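Local coordinates for probable DNA endonuclease SmrA (Escherichia coli, PDB 3QD7), which has DNA endonuclease activity and binds DNA, the chain here being the part of the protein that contains its Smr domain, at residues A[108-114]-A[126-131]; A[25-29]-A[104-108]. One frame throughout, in Å; residues are numbered along the deposited sequence.

Interaction 1 (A[108-114]-A[126-131])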
loop_
_atom_site.group_PDB
_atom_site.type_symbol
_atom_site.label_atom_id
_atom_site.label_comp_id
_atom_site.label_asym_id
_atom_site.label_seq_id
_atom_site.Cartn_x
_atom_site.Cartn_y
_atom_site.Cartn_z
ATOM N N ASP A 108 -7.577 -9.277 -3.686
ATOM C CA ASP A 108 -8.044 -9.505 -5.045
ATOM C C ASP A 108 -8.201 -8.217 -5.899
ATOM O O ASP A 108 -7.929 -8.240 -7.097
ATOM C CB ASP A 108 -9.377 -10.280 -5.009
ATOM C CG ASP A 108 -9.602 -11.080 -6.256
ATOM O OD1 ASP A 108 -8.697 -11.861 -6.635
ATOM O OD2 ASP A 108 -10.677 -10.920 -6.858
ATOM N N ASP A 109 -8.612 -7.102 -5.283
ATOM C CA ASP A 109 -8.938 -5.863 -6.026
ATOM C C ASP A 109 -7.755 -4.876 -6.230
ATOM O O ASP A 109 -7.914 -3.814 -6.862
ATOM C CB ASP A 109 -10.103 -5.132 -5.368
ATOM C CG ASP A 109 -11.406 -5.927 -5.411
ATOM O OD1 ASP A 109 -11.909 -6.229 -6.512
ATOM O OD2 ASP A 109 -11.943 -6.241 -4.339
ATOM N N VAL A 110 -6.585 -5.229 -5.716
ATOM C CA VAL A 110 -5.379 -4.449 -5.939
ATOM C C VAL A 110 -4.777 -4.870 -7.293
ATOM O O VAL A 110 -4.409 -6.029 -7.490
ATOM C CB VAL A 110 -4.362 -4.637 -4.770
ATOM C CG1 VAL A 110 -2.921 -4.241 -5.172
ATOM C CG2 VAL A 110 -4.805 -3.856 -3.561
ATOM N N GLN A 111 -4.693 -3.923 -8.218
ATOM C CA GLN A 111 -4.158 -4.198 -9.573
ATOM C C GLN A 111 -2.647 -3.991 -9.659
ATOM O O GLN A 111 -1.953 -4.706 -10.375
ATOM C CB GLN A 111 -4.833 -3.310 -10.624
ATOM C CG GLN A 111 -6.358 -3.414 -10.698
ATOM C CD GLN A 111 -6.993 -2.192 -11.350
ATOM O OE1 GLN A 111 -7.792 -2.310 -12.294
ATOM N NE2 GLN A 111 -6.638 -1.018 -10.864
ATOM N N ALA A 112 -2.151 -2.968 -8.963
ATOM C CA ALA A 112 -0.768 -2.578 -9.054
ATOM C C ALA A 112 -0.430 -1.630 -7.914
ATOM O O ALA A 112 -1.314 -1.030 -7.317
ATOM C CB ALA A 112 -0.510 -1.871 -10.423
ATOM N N TYR A 113 0.857 -1.474 -7.640
ATOM C CA TYR A 113 1.345 -0.384 -6.826
ATOM C C TYR A 113 2.755 -0.004 -7.273
ATOM O O TYR A 113 3.418 -0.759 -8.017
ATOM C CB TYR A 113 1.272 -0.680 -5.310
ATOM C CG TYR A 113 2.032 -1.905 -4.816
ATOM C CD1 TYR A 113 3.396 -1.896 -4.693
ATOM C CD2 TYR A 113 1.348 -3.062 -4.429
ATOM C CE1 TYR A 113 4.082 -2.999 -4.242
ATOM C CE2 TYR A 113 2.044 -4.183 -3.952
ATOM C CZ TYR A 113 3.401 -4.137 -3.870
ATOM O OH TYR A 113 4.098 -5.218 -3.414
ATOM N N CYS A 114 3.196 1.175 -6.832
ATOM C CA CYS A 114 4.569 1.641 -7.085
ATOM C C CYS A 114 4.933 2.789 -6.142
ATOM O O CYS A 114 4.061 3.416 -5.553
ATOM C CB CYS A 114 4.746 2.074 -8.533
ATOM S SG CYS A 114 3.885 3.617 -8.894
ATOM N N CYS A 126 3.475 4.844 -1.123
ATOM C CA CYS A 126 3.203 4.237 -2.416
ATOM C C CYS A 126 1.773 4.459 -2.909
ATOM O O CYS A 126 0.820 4.555 -2.114
ATOM C CB CYS A 126 3.597 2.753 -2.443
ATOM S SG CYS A 126 2.548 1.728 -1.444
ATOM N N TYR A 127 1.666 4.579 -4.226
ATOM C CA TYR A 127 0.419 4.670 -4.971
ATOM C C TYR A 127 -0.085 3.273 -5.116
ATOM O O TYR A 127 0.708 2.367 -5.375
ATOM C CB TYR A 127 0.691 5.150 -6.402
ATOM C CG TYR A 127 1.163 6.563 -6.506
ATOM C CD1 TYR A 127 0.730 7.514 -5.592
ATOM C CD2 TYR A 127 2.022 6.969 -7.533
ATOM C CE1 TYR A 127 1.127 8.816 -5.672
ATOM C CE2 TYR A 127 2.432 8.287 -7.621
ATOM C CZ TYR A 127 1.969 9.200 -6.679
ATOM O OH TYR A 127 2.334 10.510 -6.717
ATOM N N VAL A 128 -1.395 3.097 -5.034
ATOM C CA VAL A 128 -1.989 1.794 -5.208
ATOM C C VAL A 128 -3.154 1.921 -6.206
ATOM O O VAL A 128 -4.014 2.804 -6.062
ATOM C CB VAL A 128 -2.498 1.216 -3.835
ATOM C CG1 VAL A 128 -3.043 -0.212 -3.983
ATOM C CG2 VAL A 128 -1.427 1.301 -2.754
ATOM N N ALA A 129 -3.179 1.043 -7.214
ATOM C CA ALA A 129 -4.304 0.996 -8.151
ATOM C C ALA A 129 -5.335 -0.022 -7.667
ATOM O O ALA A 129 -4.994 -1.165 -7.369
ATOM C CB ALA A 129 -3.841 0.676 -9.575
ATOM N N LEU A 130 -6.586 0.416 -7.606
ATOM C CA LEU A 130 -7.679 -0.408 -7.112
ATOM C C LEU A 130 -8.682 -0.659 -8.245
ATOM O O LEU A 130 -9.036 0.268 -8.977
ATOM C CB LEU A 130 -8.372 0.306 -5.939
ATOM C CG LEU A 130 -8.024 0.048 -4.463
ATOM C CD1 LEU A 130 -6.650 -0.438 -4.167
ATOM C CD2 LEU A 130 -8.291 1.252 -3.641
ATOM N N ARG A 131 -9.121 -1.903 -8.393
ATOM C CA ARG A 131 -10.176 -2.284 -9.366
ATOM C C ARG A 131 -11.506 -1.637 -8.947
ATOM O O ARG A 131 -11.870 -1.660 -7.772
ATOM C CB ARG A 131 -10.304 -3.804 -9.398
ATOM C CG ARG A 131 -11.224 -4.391 -10.438
ATOM C CD ARG A 131 -11.781 -5.716 -9.887
ATOM N NE ARG A 131 -10.947 -6.842 -10.272
ATOM C CZ ARG A 131 -10.784 -7.970 -9.585
ATOM N NH1 ARG A 131 -11.369 -8.173 -8.406
ATOM N NH2 ARG A 131 -9.990 -8.904 -10.087
#

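Interaction 2 (A[25-29]-A[104-108])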
loop_
_atom_site.group_PDB
_atom_site.type_symbol
_atom_site.label_atom_id
_atom_site.label_comp_id
_atom_site.label_asym_id
_atom_site.label_seq_id
_atom_site.Cartn_x
_atom_site.Cartn_y
_atom_site.Cartn_z
ATOM N N GLU A 25 7.258 -1.912 -6.314
ATOM C CA GLU A 25 6.591 -2.036 -7.595
ATOM C C GLU A 25 5.926 -3.406 -7.730
ATOM O O GLU A 25 6.508 -4.451 -7.365
ATOM C CB GLU A 25 7.560 -1.804 -8.735
ATOM C CG GLU A 25 7.923 -0.342 -8.990
ATOM C CD GLU A 25 8.949 -0.202 -10.095
ATOM O OE1 GLU A 25 9.439 -1.265 -10.556
ATOM O OE2 GLU A 25 9.268 0.947 -10.503
ATOM N N PHE A 26 4.696 -3.401 -8.225
ATOM C CA PHE A 26 3.918 -4.626 -8.359
ATOM C C PHE A 26 2.889 -4.367 -9.426
ATOM O O PHE A 26 2.260 -3.307 -9.433
ATOM C CB PHE A 26 3.224 -5.010 -7.024
ATOM C CG PHE A 26 2.235 -6.137 -7.147
ATOM C CD1 PHE A 26 2.663 -7.452 -7.267
ATOM C CD2 PHE A 26 0.882 -5.885 -7.126
ATOM C CE1 PHE A 26 1.737 -8.517 -7.404
ATOM C CE2 PHE A 26 -0.044 -6.914 -7.242
ATOM C CZ PHE A 26 0.394 -8.248 -7.391
ATOM N N ARG A 27 2.710 -5.342 -10.315
ATOM C CA ARG A 27 1.695 -5.264 -11.339
ATOM C C ARG A 27 1.158 -6.673 -11.600
ATOM O O ARG A 27 1.935 -7.601 -11.836
ATOM C CB ARG A 27 2.288 -4.640 -12.608
ATOM C CG ARG A 27 1.321 -4.497 -13.777
ATOM C CD ARG A 27 2.061 -4.036 -15.053
ATOM N NE ARG A 27 3.170 -4.933 -15.397
ATOM C CZ ARG A 27 4.352 -4.534 -15.861
ATOM N NH1 ARG A 27 4.595 -3.243 -16.037
ATOM N NH2 ARG A 27 5.297 -5.429 -16.140
ATOM N N ARG A 28 -0.168 -6.831 -11.530
ATOM C CA ARG A 28 -0.784 -8.111 -11.866
ATOM C C ARG A 28 -0.755 -8.323 -13.370
ATOM O O ARG A 28 -0.768 -7.359 -14.132
ATOM C CB ARG A 28 -2.228 -8.187 -11.372
ATOM C CG ARG A 28 -2.296 -8.320 -9.863
ATOM C CD ARG A 28 -3.470 -9.143 -9.399
ATOM N NE ARG A 28 -3.866 -8.667 -8.085
ATOM C CZ ARG A 28 -3.445 -9.187 -6.942
ATOM N NH1 ARG A 28 -2.623 -10.237 -6.935
ATOM N NH2 ARG A 28 -3.856 -8.657 -5.807
ATOM N N GLU A 29 -0.687 -9.591 -13.772
ATOM C CA GLU A 29 -0.827 -10.012 -15.174
ATOM C C GLU A 29 -2.241 -9.733 -15.647
ATOM O O GLU A 29 -3.191 -9.825 -14.874
ATOM C CB GLU A 29 -0.587 -11.528 -15.317
ATOM C CG GLU A 29 0.760 -12.047 -14.802
ATOM C CD GLU A 29 0.877 -12.089 -13.256
ATOM O OE1 GLU A 29 -0.169 -12.188 -12.550
ATOM O OE2 GLU A 29 2.031 -12.015 -12.753
ATOM N N LEU A 104 -0.739 -5.738 0.172
ATOM C CA LEU A 104 -1.473 -5.235 -0.972
ATOM C C LEU A 104 -1.683 -6.317 -2.008
ATOM O O LEU A 104 -2.728 -6.337 -2.646
ATOM C CB LEU A 104 -0.819 -3.997 -1.594
ATOM C CG LEU A 104 -0.788 -2.747 -0.726
ATOM C CD1 LEU A 104 0.060 -1.627 -1.367
ATOM C CD2 LEU A 104 -2.197 -2.266 -0.387
ATOM N N THR A 105 -0.711 -7.230 -2.170
ATOM C CA THR A 105 -0.865 -8.321 -3.149
ATOM C C THR A 105 -1.943 -9.335 -2.714
ATOM O O THR A 105 -2.435 -10.115 -3.538
ATOM C CB THR A 105 0.440 -9.085 -3.424
ATOM O OG1 THR A 105 0.793 -9.842 -2.263
ATOM C CG2 THR A 105 1.604 -8.134 -3.794
ATOM N N GLU A 106 -2.310 -9.315 -1.433
ATOM C CA GLU A 106 -3.306 -10.267 -0.890
ATOM C C GLU A 106 -4.780 -9.884 -1.129
ATOM O O GLU A 106 -5.698 -10.714 -0.950
ATOM C CB GLU A 106 -3.030 -10.506 0.594
ATOM C CG GLU A 106 -1.784 -11.318 0.767
ATOM C CD GLU A 106 -1.349 -11.475 2.198
ATOM O OE1 GLU A 106 -1.660 -10.629 3.031
ATOM O OE2 GLU A 106 -0.637 -12.443 2.488
ATOM N N PHE A 107 -5.003 -8.629 -1.520
ATOM C CA PHE A 107 -6.302 -8.185 -1.957
ATOM C C PHE A 107 -6.515 -8.538 -3.429
ATOM O O PHE A 107 -5.745 -8.130 -4.316
ATOM C CB PHE A 107 -6.443 -6.667 -1.763
ATOM C CG PHE A 107 -6.502 -6.236 -0.314
ATOM C CD1 PHE A 107 -7.692 -6.329 0.411
ATOM C CD2 PHE A 107 -5.374 -5.713 0.319
ATOM C CE1 PHE A 107 -7.760 -5.938 1.738
ATOM C CE2 PHE A 107 -5.435 -5.305 1.658
ATOM C CZ PHE A 107 -6.629 -5.411 2.368
ATOM N N ASP A 108 -7.577 -9.277 -3.686
ATOM C CA ASP A 108 -8.044 -9.505 -5.045
ATOM C C ASP A 108 -8.201 -8.217 -5.899
ATOM O O ASP A 108 -7.929 -8.240 -7.097
ATOM C CB ASP A 108 -9.377 -10.280 -5.009
ATOM C CG ASP A 108 -9.602 -11.080 -6.256
ATOM O OD1 ASP A 108 -8.697 -11.861 -6.635
ATOM O OD2 ASP A 108 -10.677 -10.920 -6.858
#

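Interaction 1 (A[108-114]-A[126-131])
Arg131, just past the end of its strand, reaches Asp108 and Asp109 in the loop that leads into the partner strand. Arg131 CB lies 3.5 Å from Asp109 O. Arg131 N bonds Asp109 O at 2.7 Å. Beyond CG, Arg131 CD comes to 3.4 Å from Asp109 OD1. There the chain bends at chi3 (-91°), which turns the guanidinium toward the acids. NE and CZ pass the same carboxylate oxygen at longer range. NH1 does the binding. Arg131 NH1 forms salt bridges to Asp109 OD1 at 2.8 Å and to Asp108 OD2 at 3.2 Å. The Asp108 bond is nearly straight (174°) and lies in the guanidinium plane. The Asp109 bond is shorter but bent (138°). Both carboxylates are met from above their own planes. Asp109 CA and Asp108 O lie over one guanidinium face and cover it.

Further along, the two strands run antiparallel. Gln111 N and Ala112 O both bond to Ala129, and this extra residue with the helical backbone of Gln111 fits a classic beta bulge. On one face of the sheet, Val110 CG2 packs 3.9 Å from Leu130 CD1, with Val128 alongside. Helix 92-105 covers Val128 and Tyr113 on this face. On the other face, Cys114 SG lies 4.1 Å from Tyr127 CD2, at the edge of the ring. The Tyr127 hydroxyl is hydrogen-bonded to His120, and Leu39 of helix 37-40 touches both Cys114 and Tyr127. Cys114 and Tyr127 also exchange two backbone bonds. These are the strands of a beta hairpin, 110-115 with 125-130, in the mixed sheet of the alpha/beta/alpha Smr fold.

Interaction 2 (A[25-29]-A[104-108])
The Phe26 ring presents one face to Thr105 and its edge to the guanidinium of Arg28. Thr105 CG2 stands over the middle of the Phe26 ring, 3.6 Å from its centroid and 10° off the normal. This is a CH-pi contact. With chi1 of 70° for OG1, the methyl CG2 falls anti to the carbonyl carbon and faces the ring, while OG1 turns back to bond Arg102 O. Phe26 CZ lies 3.6 Å above the guanidinium plane of Arg28, toward its rim. Ring and guanidinium thus meet edge-to-face, the ring supplying the edge.

Strand 25-27 is an outermost strand of the sheet in this alpha/beta/alpha fold, and helix 92-105 packs against one face of that sheet. The contact joins strand 25-27 and Arg28 just after it to segment 104-108, which leads out of helix 92-105. Arg28 NH2 gives a hydrogen bond to Thr105 O at 3.0 Å (161°). The oxygen lies in the guanidinium plane, but the donor stands above the carbonyl plane. Arg28 NH1 adds a weak bond to Thr105 O at 3.4 Å. NE bonds Val110 O on the adjoining strand, which helps fix the rotation of the group. A methionine in place of Arg28 would probably leave the carbonyls of Thr105 and Val110 without these donors and the edge of Phe26 without its flat cover.

In the fold
Interactions 1 and 2 share Asp108, and their centres are about 6 Å apart. Asp108 lies in the short connection from helix 92-105 to strand 110-115. Strand 110-115 is the middle partner: it pairs with 125-130 along one edge and with 25-27 along the other. Tyr113 N lies 2.9 Å from Phe26 O, a probable backbone bond between the neighbouring strands. The bond from Arg28 NE to Val110 O, 2.8 Å long, also ties the two contacts together. The Tyr113 ring also meets the Phe26 ring and touches Thr105. Leu104 O packs 3.2 Å from Val110 CB.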